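Local structure of putative alcohol dehydrogenase (Sinorhizobium meliloti, 4J6F) at residues K32-V37 with G161-M166; A36-G41 with T105-Q110; N74-W79 with Q110-V115; V136-Y141 with I151-H156; T194-L199 with I224-A229. The protein probably acts as an NAD(P)-dependent, possibly zinc-binding, alcohol dehydrogenase of the medium-chain dehydrogenase/reductase family, interconverting alcohols and carbonyl compounds. All coordinates share one frame; numbering follows the deposited sequence.

Interaction 1: K32-V37 with G161-M166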
# COMPACT_ATOMS: atom_id res chain seq x y z
N LYS A 32 -36.14 -13.46 32.02
CA LYS A 32 -35.75 -14.61 31.20
C LYS A 32 -35.89 -14.34 29.69
O LYS A 32 -35.22 -14.99 28.87
CB LYS A 32 -36.49 -15.89 31.64
CG LYS A 32 -36.26 -16.32 33.10
CD LYS A 32 -34.79 -16.54 33.48
CE LYS A 32 -34.58 -17.65 34.51
NZ LYS A 32 -35.42 -17.51 35.74
N THR A 33 -36.72 -13.37 29.32
CA THR A 33 -36.77 -12.90 27.94
C THR A 33 -36.55 -11.38 27.88
O THR A 33 -36.71 -10.68 28.88
CB THR A 33 -38.09 -13.30 27.22
OG1 THR A 33 -39.21 -12.67 27.86
CG2 THR A 33 -38.28 -14.81 27.22
N MSE A 34 -36.17 -10.89 26.71
CA MSE A 34 -35.86 -9.47 26.54
C MSE A 34 -36.29 -8.95 25.18
O MSE A 34 -36.69 -9.71 24.28
CB MSE A 34 -34.36 -9.25 26.71
CG MSE A 34 -33.58 -10.10 25.71
SE MSE A 34 -31.69 -9.54 25.63
CE MSE A 34 -30.93 -10.85 24.36
N THR A 35 -36.19 -7.63 25.06
CA THR A 35 -36.44 -6.92 23.82
C THR A 35 -35.12 -6.78 23.06
O THR A 35 -34.07 -6.55 23.66
CB THR A 35 -37.01 -5.53 24.14
OG1 THR A 35 -38.32 -5.69 24.69
CG2 THR A 35 -37.11 -4.68 22.92
N ALA A 36 -35.17 -6.96 21.74
CA ALA A 36 -33.99 -6.81 20.90
C ALA A 36 -34.40 -6.60 19.47
O ALA A 36 -35.47 -7.05 19.04
CB ALA A 36 -33.08 -8.04 20.99
N VAL A 37 -33.54 -5.90 18.73
CA VAL A 37 -33.73 -5.74 17.30
C VAL A 37 -32.93 -6.84 16.62
O VAL A 37 -31.71 -6.91 16.80
CB VAL A 37 -33.33 -4.35 16.81
CG1 VAL A 37 -33.25 -4.31 15.29
CG2 VAL A 37 -34.31 -3.30 17.34
N GLY A 161 -25.07 -5.22 20.85
CA GLY A 161 -25.77 -4.35 21.80
C GLY A 161 -27.15 -3.79 21.47
O GLY A 161 -27.69 -3.00 22.25
N TYR A 162 -27.73 -4.17 20.35
CA TYR A 162 -29.09 -3.72 20.07
C TYR A 162 -30.09 -4.65 20.74
O TYR A 162 -30.93 -5.25 20.09
CB TYR A 162 -29.34 -3.65 18.58
CG TYR A 162 -28.49 -2.62 17.89
CD1 TYR A 162 -28.14 -1.46 18.54
CD2 TYR A 162 -28.05 -2.81 16.60
CE1 TYR A 162 -27.36 -0.51 17.92
CE2 TYR A 162 -27.27 -1.87 15.98
CZ TYR A 162 -26.93 -0.72 16.64
OH TYR A 162 -26.17 0.22 16.02
N ALA A 163 -29.99 -4.72 22.06
CA ALA A 163 -30.79 -5.57 22.92
C ALA A 163 -30.69 -4.99 24.34
O ALA A 163 -29.91 -4.05 24.57
CB ALA A 163 -30.24 -6.98 22.89
N GLU A 164 -31.50 -5.52 25.27
CA GLU A 164 -31.47 -5.06 26.68
C GLU A 164 -30.32 -5.67 27.49
O GLU A 164 -29.88 -5.08 28.48
CB GLU A 164 -32.80 -5.33 27.38
CG GLU A 164 -33.97 -4.55 26.81
CD GLU A 164 -35.31 -4.91 27.43
OE1 GLU A 164 -35.64 -6.12 27.58
OE2 GLU A 164 -36.06 -3.97 27.75
N TYR A 165 -29.83 -6.83 27.06
CA TYR A 165 -28.76 -7.54 27.74
C TYR A 165 -27.79 -8.14 26.75
O TYR A 165 -28.17 -8.48 25.63
CB TYR A 165 -29.33 -8.65 28.63
CG TYR A 165 -30.23 -8.12 29.71
CD1 TYR A 165 -29.69 -7.64 30.91
CD2 TYR A 165 -31.61 -8.07 29.54
CE1 TYR A 165 -30.50 -7.14 31.91
CE2 TYR A 165 -32.43 -7.56 30.54
CZ TYR A 165 -31.86 -7.10 31.71
OH TYR A 165 -32.66 -6.60 32.71
N MSE A 166 -26.53 -8.27 27.14
CA MSE A 166 -25.52 -8.83 26.24
C MSE A 166 -24.54 -9.64 27.02
O MSE A 166 -24.09 -9.22 28.11
CB MSE A 166 -24.83 -7.68 25.52
CG MSE A 166 -23.93 -8.15 24.38
SE MSE A 166 -22.87 -6.60 23.80
CE MSE A 166 -21.39 -7.59 22.97

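Interaction 2: A36-G41 with T105-Q110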
# COMPACT_ATOMS: atom_id res chain seq x y z
N ALA A 36 -35.17 -6.96 21.74
CA ALA A 36 -33.99 -6.81 20.90
C ALA A 36 -34.40 -6.60 19.47
O ALA A 36 -35.47 -7.05 19.04
CB ALA A 36 -33.08 -8.04 20.99
N VAL A 37 -33.54 -5.90 18.73
CA VAL A 37 -33.73 -5.74 17.30
C VAL A 37 -32.93 -6.84 16.62
O VAL A 37 -31.71 -6.91 16.80
CB VAL A 37 -33.33 -4.35 16.81
CG1 VAL A 37 -33.25 -4.31 15.29
CG2 VAL A 37 -34.31 -3.30 17.34
N LEU A 38 -33.63 -7.69 15.89
CA LEU A 38 -33.06 -8.87 15.25
C LEU A 38 -32.83 -8.66 13.76
O LEU A 38 -33.74 -8.20 13.04
CB LEU A 38 -33.98 -10.08 15.43
CG LEU A 38 -34.26 -10.63 16.84
CD1 LEU A 38 -35.22 -11.80 16.75
CD2 LEU A 38 -32.97 -11.04 17.53
N LEU A 39 -31.63 -9.00 13.30
CA LEU A 39 -31.34 -9.11 11.88
C LEU A 39 -31.65 -10.54 11.43
O LEU A 39 -31.07 -11.49 11.95
CB LEU A 39 -29.89 -8.77 11.61
CG LEU A 39 -29.41 -8.96 10.18
CD1 LEU A 39 -30.03 -7.90 9.29
CD2 LEU A 39 -27.89 -8.88 10.11
N THR A 40 -32.54 -10.68 10.45
CA THR A 40 -33.13 -11.98 10.10
C THR A 40 -32.68 -12.54 8.75
O THR A 40 -33.07 -13.64 8.37
CB THR A 40 -34.67 -11.90 10.11
OG1 THR A 40 -35.11 -11.01 9.08
CG2 THR A 40 -35.17 -11.37 11.45
N GLY A 41 -31.86 -11.78 8.03
CA GLY A 41 -31.33 -12.20 6.74
C GLY A 41 -30.85 -10.93 6.08
O GLY A 41 -31.08 -9.84 6.63
N THR A 105 -24.80 -15.77 11.74
CA THR A 105 -25.98 -16.64 11.71
C THR A 105 -27.26 -15.86 12.06
O THR A 105 -27.24 -14.96 12.91
CB THR A 105 -25.83 -17.86 12.65
OG1 THR A 105 -25.76 -17.42 14.01
CG2 THR A 105 -24.58 -18.67 12.33
N PHE A 106 -28.38 -16.19 11.42
CA PHE A 106 -29.63 -15.46 11.64
C PHE A 106 -30.56 -16.20 12.56
O PHE A 106 -30.67 -17.41 12.48
CB PHE A 106 -30.30 -15.15 10.31
CG PHE A 106 -29.42 -14.38 9.37
CD1 PHE A 106 -29.07 -13.06 9.65
CD2 PHE A 106 -28.92 -14.97 8.22
CE1 PHE A 106 -28.25 -12.34 8.79
CE2 PHE A 106 -28.09 -14.26 7.35
CZ PHE A 106 -27.76 -12.94 7.64
N PRO A 107 -31.24 -15.47 13.47
CA PRO A 107 -31.20 -14.02 13.68
C PRO A 107 -29.95 -13.56 14.43
O PRO A 107 -29.38 -14.32 15.19
CB PRO A 107 -32.44 -13.76 14.53
CG PRO A 107 -32.60 -15.00 15.32
CD PRO A 107 -32.17 -16.12 14.42
N ARG A 108 -29.55 -12.31 14.21
CA ARG A 108 -28.37 -11.75 14.88
C ARG A 108 -28.71 -10.39 15.46
O ARG A 108 -29.29 -9.55 14.79
CB ARG A 108 -27.19 -11.62 13.90
CG ARG A 108 -26.10 -10.62 14.30
CD ARG A 108 -25.15 -11.13 15.39
NE ARG A 108 -24.38 -12.28 14.94
CZ ARG A 108 -24.57 -13.54 15.35
NH1 ARG A 108 -23.82 -14.52 14.87
NH2 ARG A 108 -25.50 -13.80 16.26
N ILE A 109 -28.36 -10.19 16.72
CA ILE A 109 -28.43 -8.87 17.29
C ILE A 109 -27.14 -8.14 16.91
O ILE A 109 -26.04 -8.57 17.30
CB ILE A 109 -28.55 -8.90 18.83
CG1 ILE A 109 -29.84 -9.62 19.24
CG2 ILE A 109 -28.50 -7.48 19.40
CD1 ILE A 109 -29.83 -10.15 20.65
N GLN A 110 -27.26 -7.06 16.16
CA GLN A 110 -26.10 -6.23 15.80
C GLN A 110 -25.76 -5.22 16.93
O GLN A 110 -26.33 -5.26 18.03
CB GLN A 110 -26.35 -5.52 14.46
CG GLN A 110 -26.85 -6.43 13.35
CD GLN A 110 -26.93 -5.74 12.01
OE1 GLN A 110 -28.02 -5.39 11.55
NE2 GLN A 110 -25.77 -5.52 11.37
O HOH W 1 -29.82 -6.13 15.12

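Interaction 3: N74-W79 with Q110-V115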
# COMPACT_ATOMS: atom_id res chain seq x y z
N ASN A 74 -22.80 2.13 13.57
CA ASN A 74 -21.66 2.17 12.65
C ASN A 74 -22.03 1.69 11.24
O ASN A 74 -23.00 0.96 11.05
CB ASN A 74 -20.53 1.30 13.19
CG ASN A 74 -19.96 1.85 14.46
OD1 ASN A 74 -19.27 2.87 14.47
ND2 ASN A 74 -20.28 1.19 15.56
N ASN A 75 -21.23 2.09 10.26
CA ASN A 75 -21.46 1.65 8.89
C ASN A 75 -21.57 0.13 8.72
O ASN A 75 -22.40 -0.38 7.94
CB ASN A 75 -20.38 2.22 7.99
CG ASN A 75 -20.63 3.67 7.65
OD1 ASN A 75 -21.67 4.22 7.99
ND2 ASN A 75 -19.69 4.29 6.98
N THR A 76 -20.76 -0.60 9.48
CA THR A 76 -20.75 -2.04 9.37
C THR A 76 -22.13 -2.65 9.69
O THR A 76 -22.47 -3.68 9.13
CB THR A 76 -19.63 -2.64 10.23
OG1 THR A 76 -19.43 -4.00 9.85
CG2 THR A 76 -19.95 -2.56 11.71
N ASP A 77 -22.92 -1.99 10.55
CA ASP A 77 -24.33 -2.36 10.80
C ASP A 77 -25.08 -2.55 9.50
O ASP A 77 -25.73 -3.57 9.26
CB ASP A 77 -25.07 -1.23 11.54
CG ASP A 77 -24.56 -0.98 12.95
OD1 ASP A 77 -23.63 -1.68 13.42
OD2 ASP A 77 -25.12 -0.04 13.58
N VAL A 78 -24.98 -1.50 8.67
CA VAL A 78 -25.71 -1.36 7.43
C VAL A 78 -25.15 -2.32 6.40
O VAL A 78 -25.89 -3.12 5.83
CB VAL A 78 -25.61 0.10 6.92
CG1 VAL A 78 -26.19 0.24 5.52
CG2 VAL A 78 -26.34 1.04 7.85
N TRP A 79 -23.85 -2.27 6.17
CA TRP A 79 -23.24 -3.14 5.17
C TRP A 79 -23.40 -4.63 5.45
O TRP A 79 -23.62 -5.40 4.52
CB TRP A 79 -21.78 -2.76 4.92
CG TRP A 79 -21.65 -1.44 4.21
CD1 TRP A 79 -22.48 -0.91 3.23
CD2 TRP A 79 -20.62 -0.48 4.41
NE1 TRP A 79 -22.02 0.33 2.83
CE2 TRP A 79 -20.88 0.61 3.53
CE3 TRP A 79 -19.50 -0.43 5.24
CZ2 TRP A 79 -20.05 1.73 3.47
CZ3 TRP A 79 -18.67 0.69 5.18
CH2 TRP A 79 -18.95 1.76 4.30
N GLN A 110 -27.26 -7.06 16.16
CA GLN A 110 -26.10 -6.23 15.80
C GLN A 110 -25.76 -5.22 16.93
O GLN A 110 -26.33 -5.26 18.03
CB GLN A 110 -26.35 -5.52 14.46
CG GLN A 110 -26.85 -6.43 13.35
CD GLN A 110 -26.93 -5.74 12.01
OE1 GLN A 110 -28.02 -5.39 11.55
NE2 GLN A 110 -25.77 -5.52 11.37
N GLY A 111 -24.82 -4.31 16.66
CA GLY A 111 -24.46 -3.27 17.61
C GLY A 111 -23.09 -3.54 18.17
O GLY A 111 -22.87 -4.57 18.81
N THR A 112 -22.16 -2.65 17.87
CA THR A 112 -20.77 -2.80 18.25
C THR A 112 -20.34 -1.98 19.45
O THR A 112 -19.59 -2.45 20.29
CB THR A 112 -19.84 -2.45 17.08
OG1 THR A 112 -20.29 -1.24 16.47
CG2 THR A 112 -19.87 -3.52 16.05
N ASP A 113 -20.80 -0.74 19.52
CA ASP A 113 -20.36 0.21 20.54
C ASP A 113 -21.21 0.20 21.80
O ASP A 113 -21.91 1.16 22.10
CB ASP A 113 -20.32 1.62 19.96
CG ASP A 113 -19.40 1.72 18.78
OD1 ASP A 113 -18.51 0.85 18.66
OD2 ASP A 113 -19.56 2.66 17.96
N THR A 114 -21.13 -0.91 22.53
CA THR A 114 -22.03 -1.16 23.66
C THR A 114 -21.46 -0.65 24.98
O THR A 114 -20.29 -0.90 25.32
CB THR A 114 -22.35 -2.66 23.76
OG1 THR A 114 -22.79 -3.12 22.48
CG2 THR A 114 -23.42 -2.92 24.77
N VAL A 115 -22.29 0.06 25.73
CA VAL A 115 -21.99 0.39 27.11
C VAL A 115 -23.09 -0.21 27.99
O VAL A 115 -24.26 -0.21 27.59
CB VAL A 115 -21.88 1.92 27.33
CG1 VAL A 115 -21.71 2.25 28.81
CG2 VAL A 115 -20.72 2.51 26.54
O HOH W 2 -22.71 -0.55 15.84
O HOH W 3 -23.28 -4.26 14.37
O HOH W 4 -28.47 -3.12 9.91

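Interaction 4: V136-Y141 with I151-H156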
# COMPACT_ATOMS: atom_id res chain seq x y z
N VAL A 136 -17.78 -1.95 26.31
CA VAL A 136 -17.43 -3.20 25.63
C VAL A 136 -16.39 -2.98 24.53
O VAL A 136 -16.54 -2.10 23.68
CB VAL A 136 -18.67 -3.82 24.99
CG1 VAL A 136 -18.29 -4.97 24.07
CG2 VAL A 136 -19.64 -4.29 26.06
N ASP A 137 -15.33 -3.79 24.54
CA ASP A 137 -14.45 -3.88 23.38
C ASP A 137 -15.10 -4.90 22.44
O ASP A 137 -15.16 -6.08 22.75
CB ASP A 137 -13.05 -4.34 23.79
CG ASP A 137 -12.17 -4.67 22.59
OD1 ASP A 137 -12.61 -4.54 21.43
OD2 ASP A 137 -11.01 -5.06 22.82
N PHE A 138 -15.57 -4.43 21.30
CA PHE A 138 -16.33 -5.29 20.39
C PHE A 138 -15.49 -6.40 19.72
O PHE A 138 -16.06 -7.30 19.09
CB PHE A 138 -17.12 -4.45 19.36
CG PHE A 138 -16.30 -3.92 18.21
CD1 PHE A 138 -15.10 -3.23 18.42
CD2 PHE A 138 -16.73 -4.10 16.90
CE1 PHE A 138 -14.36 -2.74 17.35
CE2 PHE A 138 -15.99 -3.60 15.82
CZ PHE A 138 -14.80 -2.92 16.05
N SER A 139 -14.17 -6.35 19.85
CA SER A 139 -13.27 -7.24 19.10
C SER A 139 -13.32 -8.69 19.54
O SER A 139 -13.31 -8.97 20.73
CB SER A 139 -11.83 -6.79 19.22
OG SER A 139 -11.70 -5.44 18.85
N ILE A 140 -13.39 -9.60 18.57
CA ILE A 140 -13.07 -11.01 18.81
C ILE A 140 -11.74 -11.22 18.11
O ILE A 140 -11.68 -11.17 16.89
CB ILE A 140 -14.13 -11.97 18.24
CG1 ILE A 140 -15.52 -11.58 18.74
CG2 ILE A 140 -13.82 -13.41 18.61
CD1 ILE A 140 -16.63 -12.13 17.87
N TYR A 141 -10.67 -11.42 18.86
CA TYR A 141 -9.36 -11.44 18.23
C TYR A 141 -9.07 -12.77 17.60
O TYR A 141 -8.46 -12.83 16.54
CB TYR A 141 -8.28 -11.08 19.24
CG TYR A 141 -8.38 -9.66 19.70
CD1 TYR A 141 -7.83 -8.63 18.94
CD2 TYR A 141 -9.08 -9.33 20.86
CE1 TYR A 141 -7.94 -7.31 19.35
CE2 TYR A 141 -9.20 -8.02 21.27
CZ TYR A 141 -8.63 -7.02 20.51
OH TYR A 141 -8.74 -5.71 20.92
N ILE A 151 -9.55 -11.83 12.99
CA ILE A 151 -10.49 -11.06 13.79
C ILE A 151 -11.95 -11.26 13.37
O ILE A 151 -12.24 -11.60 12.22
CB ILE A 151 -10.21 -9.55 13.73
CG1 ILE A 151 -10.09 -9.09 12.28
CG2 ILE A 151 -8.98 -9.20 14.55
CD1 ILE A 151 -10.09 -7.59 12.11
N ASP A 152 -12.83 -11.06 14.34
CA ASP A 152 -14.27 -11.01 14.16
C ASP A 152 -14.76 -9.91 15.11
O ASP A 152 -13.93 -9.25 15.77
CB ASP A 152 -14.86 -12.36 14.52
CG ASP A 152 -16.19 -12.64 13.82
OD1 ASP A 152 -16.86 -11.68 13.36
OD2 ASP A 152 -16.55 -13.84 13.75
N TYR A 153 -16.07 -9.69 15.19
CA TYR A 153 -16.60 -8.74 16.20
C TYR A 153 -17.99 -9.05 16.70
O TYR A 153 -18.79 -9.69 16.02
CB TYR A 153 -16.54 -7.29 15.71
CG TYR A 153 -17.53 -6.92 14.62
CD1 TYR A 153 -18.84 -6.58 14.93
CD2 TYR A 153 -17.14 -6.88 13.28
CE1 TYR A 153 -19.75 -6.22 13.92
CE2 TYR A 153 -18.04 -6.53 12.28
CZ TYR A 153 -19.34 -6.20 12.60
OH TYR A 153 -20.22 -5.83 11.60
N MSE A 154 -18.26 -8.55 17.89
CA MSE A 154 -19.58 -8.66 18.51
C MSE A 154 -20.56 -7.82 17.76
O MSE A 154 -20.33 -6.64 17.53
CB MSE A 154 -19.46 -8.21 19.96
CG MSE A 154 -18.15 -8.80 20.44
SE MSE A 154 -18.27 -9.38 22.30
CE MSE A 154 -16.40 -9.01 22.79
N GLY A 155 -21.67 -8.44 17.38
CA GLY A 155 -22.62 -7.84 16.47
C GLY A 155 -22.50 -8.48 15.09
O GLY A 155 -23.37 -8.30 14.23
N HIS A 156 -21.41 -9.22 14.86
CA HIS A 156 -21.29 -10.04 13.66
C HIS A 156 -21.13 -11.53 13.95
O HIS A 156 -21.96 -12.33 13.55
CB HIS A 156 -20.16 -9.55 12.77
CG HIS A 156 -19.97 -10.38 11.53
ND1 HIS A 156 -19.11 -11.44 11.48
CD2 HIS A 156 -20.57 -10.31 10.32
CE1 HIS A 156 -19.16 -11.99 10.28
NE2 HIS A 156 -20.04 -11.33 9.56

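Interaction 5: T194-L199 with I224-A229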
# COMPACT_ATOMS: atom_id res chain seq x y z
N THR A 194 -10.82 1.65 14.84
CA THR A 194 -10.55 1.64 13.40
C THR A 194 -9.70 2.85 12.98
O THR A 194 -8.66 2.69 12.33
CB THR A 194 -11.86 1.55 12.59
OG1 THR A 194 -12.47 0.29 12.86
CG2 THR A 194 -11.61 1.60 11.10
N GLY A 195 -10.12 4.04 13.38
CA GLY A 195 -9.28 5.24 13.26
C GLY A 195 -7.85 5.06 13.74
O GLY A 195 -6.92 5.29 12.97
N GLU A 196 -7.66 4.64 14.99
CA GLU A 196 -6.30 4.44 15.53
C GLU A 196 -5.43 3.54 14.67
O GLU A 196 -4.28 3.90 14.39
CB GLU A 196 -6.31 3.87 16.95
CG GLU A 196 -5.91 4.85 18.03
CD GLU A 196 -4.56 5.51 17.78
OE1 GLU A 196 -3.52 4.82 17.85
OE2 GLU A 196 -4.55 6.73 17.55
N ARG A 197 -5.96 2.37 14.26
CA ARG A 197 -5.21 1.37 13.50
C ARG A 197 -4.72 2.01 12.22
O ARG A 197 -3.56 1.88 11.86
CB ARG A 197 -6.07 0.17 13.15
CG ARG A 197 -5.41 -1.21 13.29
CD ARG A 197 -3.93 -1.26 12.94
NE ARG A 197 -3.18 -2.12 13.85
CZ ARG A 197 -2.62 -3.29 13.52
NH1 ARG A 197 -2.71 -3.75 12.28
NH2 ARG A 197 -1.97 -3.99 14.43
N MSE A 198 -5.63 2.73 11.56
CA MSE A 198 -5.33 3.40 10.30
C MSE A 198 -4.15 4.30 10.51
O MSE A 198 -3.20 4.26 9.74
CB MSE A 198 -6.54 4.20 9.81
CG MSE A 198 -7.58 3.32 9.13
SE MSE A 198 -9.14 4.42 8.62
CE MSE A 198 -8.36 5.52 7.19
N LEU A 199 -4.19 5.10 11.58
CA LEU A 199 -3.11 6.05 11.86
C LEU A 199 -1.81 5.36 12.24
O LEU A 199 -0.72 5.90 12.03
CB LEU A 199 -3.53 7.06 12.94
CG LEU A 199 -4.66 8.00 12.51
CD1 LEU A 199 -4.97 9.02 13.60
CD2 LEU A 199 -4.35 8.71 11.20
N ILE A 224 -9.74 12.79 12.86
CA ILE A 224 -9.43 14.19 13.15
C ILE A 224 -9.00 14.37 14.62
O ILE A 224 -7.98 15.01 14.90
CB ILE A 224 -10.59 15.12 12.77
CG1 ILE A 224 -10.81 15.05 11.26
CG2 ILE A 224 -10.34 16.56 13.23
CD1 ILE A 224 -12.04 15.78 10.77
N GLN A 225 -9.76 13.80 15.53
CA GLN A 225 -9.41 13.85 16.95
C GLN A 225 -8.13 13.06 17.23
O GLN A 225 -7.20 13.58 17.86
CB GLN A 225 -10.55 13.35 17.84
CG GLN A 225 -11.78 14.24 17.87
CD GLN A 225 -12.59 14.02 19.13
OE1 GLN A 225 -12.29 14.62 20.17
NE2 GLN A 225 -13.60 13.15 19.05
N LEU A 226 -8.06 11.83 16.74
CA LEU A 226 -6.89 11.01 17.00
C LEU A 226 -5.62 11.64 16.41
O LEU A 226 -4.56 11.57 17.02
CB LEU A 226 -7.09 9.59 16.53
CG LEU A 226 -8.25 8.82 17.18
CD1 LEU A 226 -8.51 7.58 16.35
CD2 LEU A 226 -7.96 8.43 18.61
N ALA A 227 -5.73 12.28 15.25
CA ALA A 227 -4.60 13.02 14.70
C ALA A 227 -4.08 14.07 15.70
O ALA A 227 -2.87 14.18 15.93
CB ALA A 227 -5.00 13.69 13.40
N ARG A 228 -5.00 14.83 16.29
CA ARG A 228 -4.61 15.83 17.26
C ARG A 228 -3.96 15.18 18.47
O ARG A 228 -2.93 15.65 18.96
CB ARG A 228 -5.82 16.66 17.67
CG ARG A 228 -6.23 17.68 16.64
CD ARG A 228 -5.13 18.71 16.46
NE ARG A 228 -5.50 19.68 15.45
CZ ARG A 228 -4.68 20.58 14.91
NH1 ARG A 228 -3.41 20.63 15.29
NH2 ARG A 228 -5.13 21.41 13.99
N ALA A 229 -4.53 14.07 18.92
CA ALA A 229 -4.07 13.35 20.11
C ALA A 229 -2.61 12.94 20.04
O ALA A 229 -1.97 12.76 21.08
CB ALA A 229 -4.93 12.12 20.34
O HOH W 5 -3.40 9.12 17.65

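Interaction 1: K32-V37 with G161-M166
Glu-164 and Thr-35 lie with their side chains crossed obliquely, and the acid ends on the main chain of its partner. Its OE1 takes the backbone N of Thr-35 at 3.0 Å in a nearly straight bond (173° at the hydrogen), with the donor standing above the carboxylate plane rather than within it. An extended chain beyond CG carries the carboxylate this far. Thr-35 O accepts a longer bond of 3.2 Å from Glu-164 N. Selenomethionine Met-34 approaches from the residue before Thr-35: its CG sits between backbone N and carbonyl carbon (chi1 57°), which brings SE to 3.9 Å from Tyr-165 CB. Relative to the Tyr-165 ring, SE lies at the edge, 88° off the normal, a Met-aromatic contact. Where the backbones bridge, Ala-36 CB meets Ala-163 CB at 3.6 Å. Tyr-162, centre of an inverse gamma turn, offers its O to Val-37 N at 3.0 Å, while its hydroxyl bonds to Asp-77. A carboxylate oxygen thus stands in for a strand carbonyl: three hydrogen bonds, one of them to that oxygen, tie strand 33-39 of the small antiparallel sheet to the loop entering strand 165-169 of the large mixed sheet.

Interaction 2: A36-G41 with T105-Q110
The Phe-106 ring carries Gly-41 on one face: CA stands 3.6 Å from the ring centroid and only 6° off the normal, a centred CH-pi contact. At its edge, in plane, lies Leu-39 CD2, 3.7 Å from Phe-106 CE1, and Leu-39 O is also near the ring plane. Leu-39 gets there because its CG lies anti to its backbone N (chi1 175°), sending the isobutyl group between Phe-106 and Gln-110, where CD2 packs on Gln-110 CD. The other flat group, the Arg-108 guanidinium, has Thr-105 O over one face, offset toward the rim; outside the contact it is salt-bridged to Asp-159 and bonded to His-156 O. Leu-39 and Arg-108 form a single antiparallel hydrogen-bonded pair: Leu-39 N gives to Arg-108 O at 2.8 Å, and Arg-108 N gives to Leu-39 O, also at 2.8 Å. Leu-38 runs alongside Pro-107, which follows a cis peptide bond, and Leu-38 CD2 touches Ile-109 CG1 at 3.8 Å. If Phe-106 were an alanine, Gly-41 would probably lose the surface it rests on and Leu-39 CD2 would be left beside a gap. Beyond the pair one water links Val-37 O (2.6 Å) with Gln-110 N (2.9 Å). The chemistry therefore implies a single bridge supplemented by one water: two direct bonds and that water tie the loop before strand 113-121 to strand 33-39, with apolar groups flanking them.

Interaction 3: N74-W79 with Q110-V115
Asn-74 meets Asp-113 and Thr-112 at the directly bonded end of this contact. Its ND2 gives a 2.9 Å bond to Asp-113 OD2, fairly straight at 162°, and the oxygen lies in the amide plane. The carboxylate is turned almost perpendicular to that amide (planes 83° apart), so the donor reaches OD2 from above the carboxylate plane. ND2 also has a weak, bent bond to Thr-112 OG1. Asp-113 is gripped further by Lys-376, through a salt bridge, and by the backbone N of Cys-190. A leucine in place of Asn-74 would probably leave both Asp-113 OD2 and the water that bridges to Asp-77 without their ND2 donor.

At the other end Gln-110, extended beyond CG, crosses to the helix: NE2 bonds Asp-77 O at 2.9 Å, in the carbonyl plane and on a lone pair. Between these two direct grips the segments stand apart and water does the joining. One water gives to Asp-77 OD1 at 2.8 Å and accepts from Thr-112 N (3.0 Å) and Asn-74 ND2; a second gives to OD1, also at 2.8 Å, and accepts from Gly-111 N. The other oxygen, Asp-77 OD2, takes Asn-74 N at 3.2 Å as well as Tyr-162. A glycerol, probably from the crystallisation liquor, lies about 4 Å from the Thr-76 side chain and may mark a pocket. Since both Asp-77 oxygens are engaged, the chemistry implies a polar, hydrated seam that fixes the start of helix 75-82 against the approach to strand 113-121.

Interaction 4: V136-Y141 with I151-H156
Ile-151 sets its CA 3.3 Å from Ile-140 O in a CA-H...O contact, and its side chain packs on Gln-322 of the second subunit. Asp-152 comes next and forms the antiparallel hydrogen-bonded pair with Ile-140: Asp-152 N gives 2.8 Å to Ile-140 O, and Asp-152 O receives Ile-140 N at 2.9 Å. With CG anti to the backbone N (chi1 -155°), the carboxylate is carried to the following residues, while CB touches Ile-140 CD1 at 3.8 Å. OD1 takes two donors, Tyr-153 N on the anti side but tilted from the carboxylate plane, and His-156 ND1 on the syn lone pair at 2.9 Å; OD2 bonds Thr-103. Tyr-153 faces Ser-139 as a non-hydrogen-bonded pair. Its ring lies oblique to that of Phe-138, planes at 46° and centroids 5.5 Å apart, and its hydroxyl bonds Thr-76. Selenomethionine Met-154 bends back so that CE nears Ser-139 O (3.7 Å). Last in the segment, His-156 closes on Asp-152. One carboxylate oxygen thus collects a main-chain and an imidazole N-H, which implies that the turn leaving the hairpin of strands 133-140 and 152-153 is held by the hairpin's own residue.

Interaction 5: T194-L199 with I224-A229
Glu-196 and Leu-226 are linked by one water, which donates to Glu-196 OE2 at 2.7 Å and to Leu-226 O at 2.8 Å. The bend at chi2 (-54°) folds the glutamate back over the Leu-226 side chain, slanting across it, with OE2 4.0 Å from Leu-226 CD2. Its other oxygen, OE1, is salt-bridged to Arg-338. Under this polar bridge the contact is apolar. Leu-226 points at the partner helix and lays CD1 against the backbone of Gly-195, which has no side chain, 3.7 Å from its C. Leu-199 answers from one turn on: CD1 rests 3.7 Å from Leu-226 CB and 3.7 Å from Ala-227 N. The short axes approach to 9.7 Å with a crossing angle of -53°, and the touching patch is small, burying 186 Å² in all; Tyr-342 of helix 333-344 covers both Glu-196 and Leu-226. Helix 218-229 follows strand 209-212 of the six-stranded parallel, Rossmann-type sheet, which probably binds the cofactor, as in the family. The chemistry implies a leucine-filled crossing with a charged group at its edge: the glutamate meets an arginine on one oxygen and, through water, a helix carbonyl on the other, joining helix 189-201 to that fold.

Interactions 1 and 2 share Ala-36 and Val-37 on strand 33-39, with centres 11 Å apart, and are stitched together by Tyr-162 N to Gln-110 O at 2.9 Å. Gln-110 passes from interaction 2 into interaction 3. Tyr-162 of interaction 1 also reaches Asp-77 of interaction 3 (OH to OD2, 2.7 Å). Interaction 4, centred 10 Å from interaction 3, joins it through Tyr-153 OH and Thr-76 OG1 (2.7 Å). One glycerol lies near Thr-76 of interaction 3 and another near Asp-137 of interaction 4, two separate sites that may each mark a pocket. Interaction 5 stands apart in the Rossmann-type region, its nearest atoms about 5 Å from interaction 4 and about 14 Å from interaction 1.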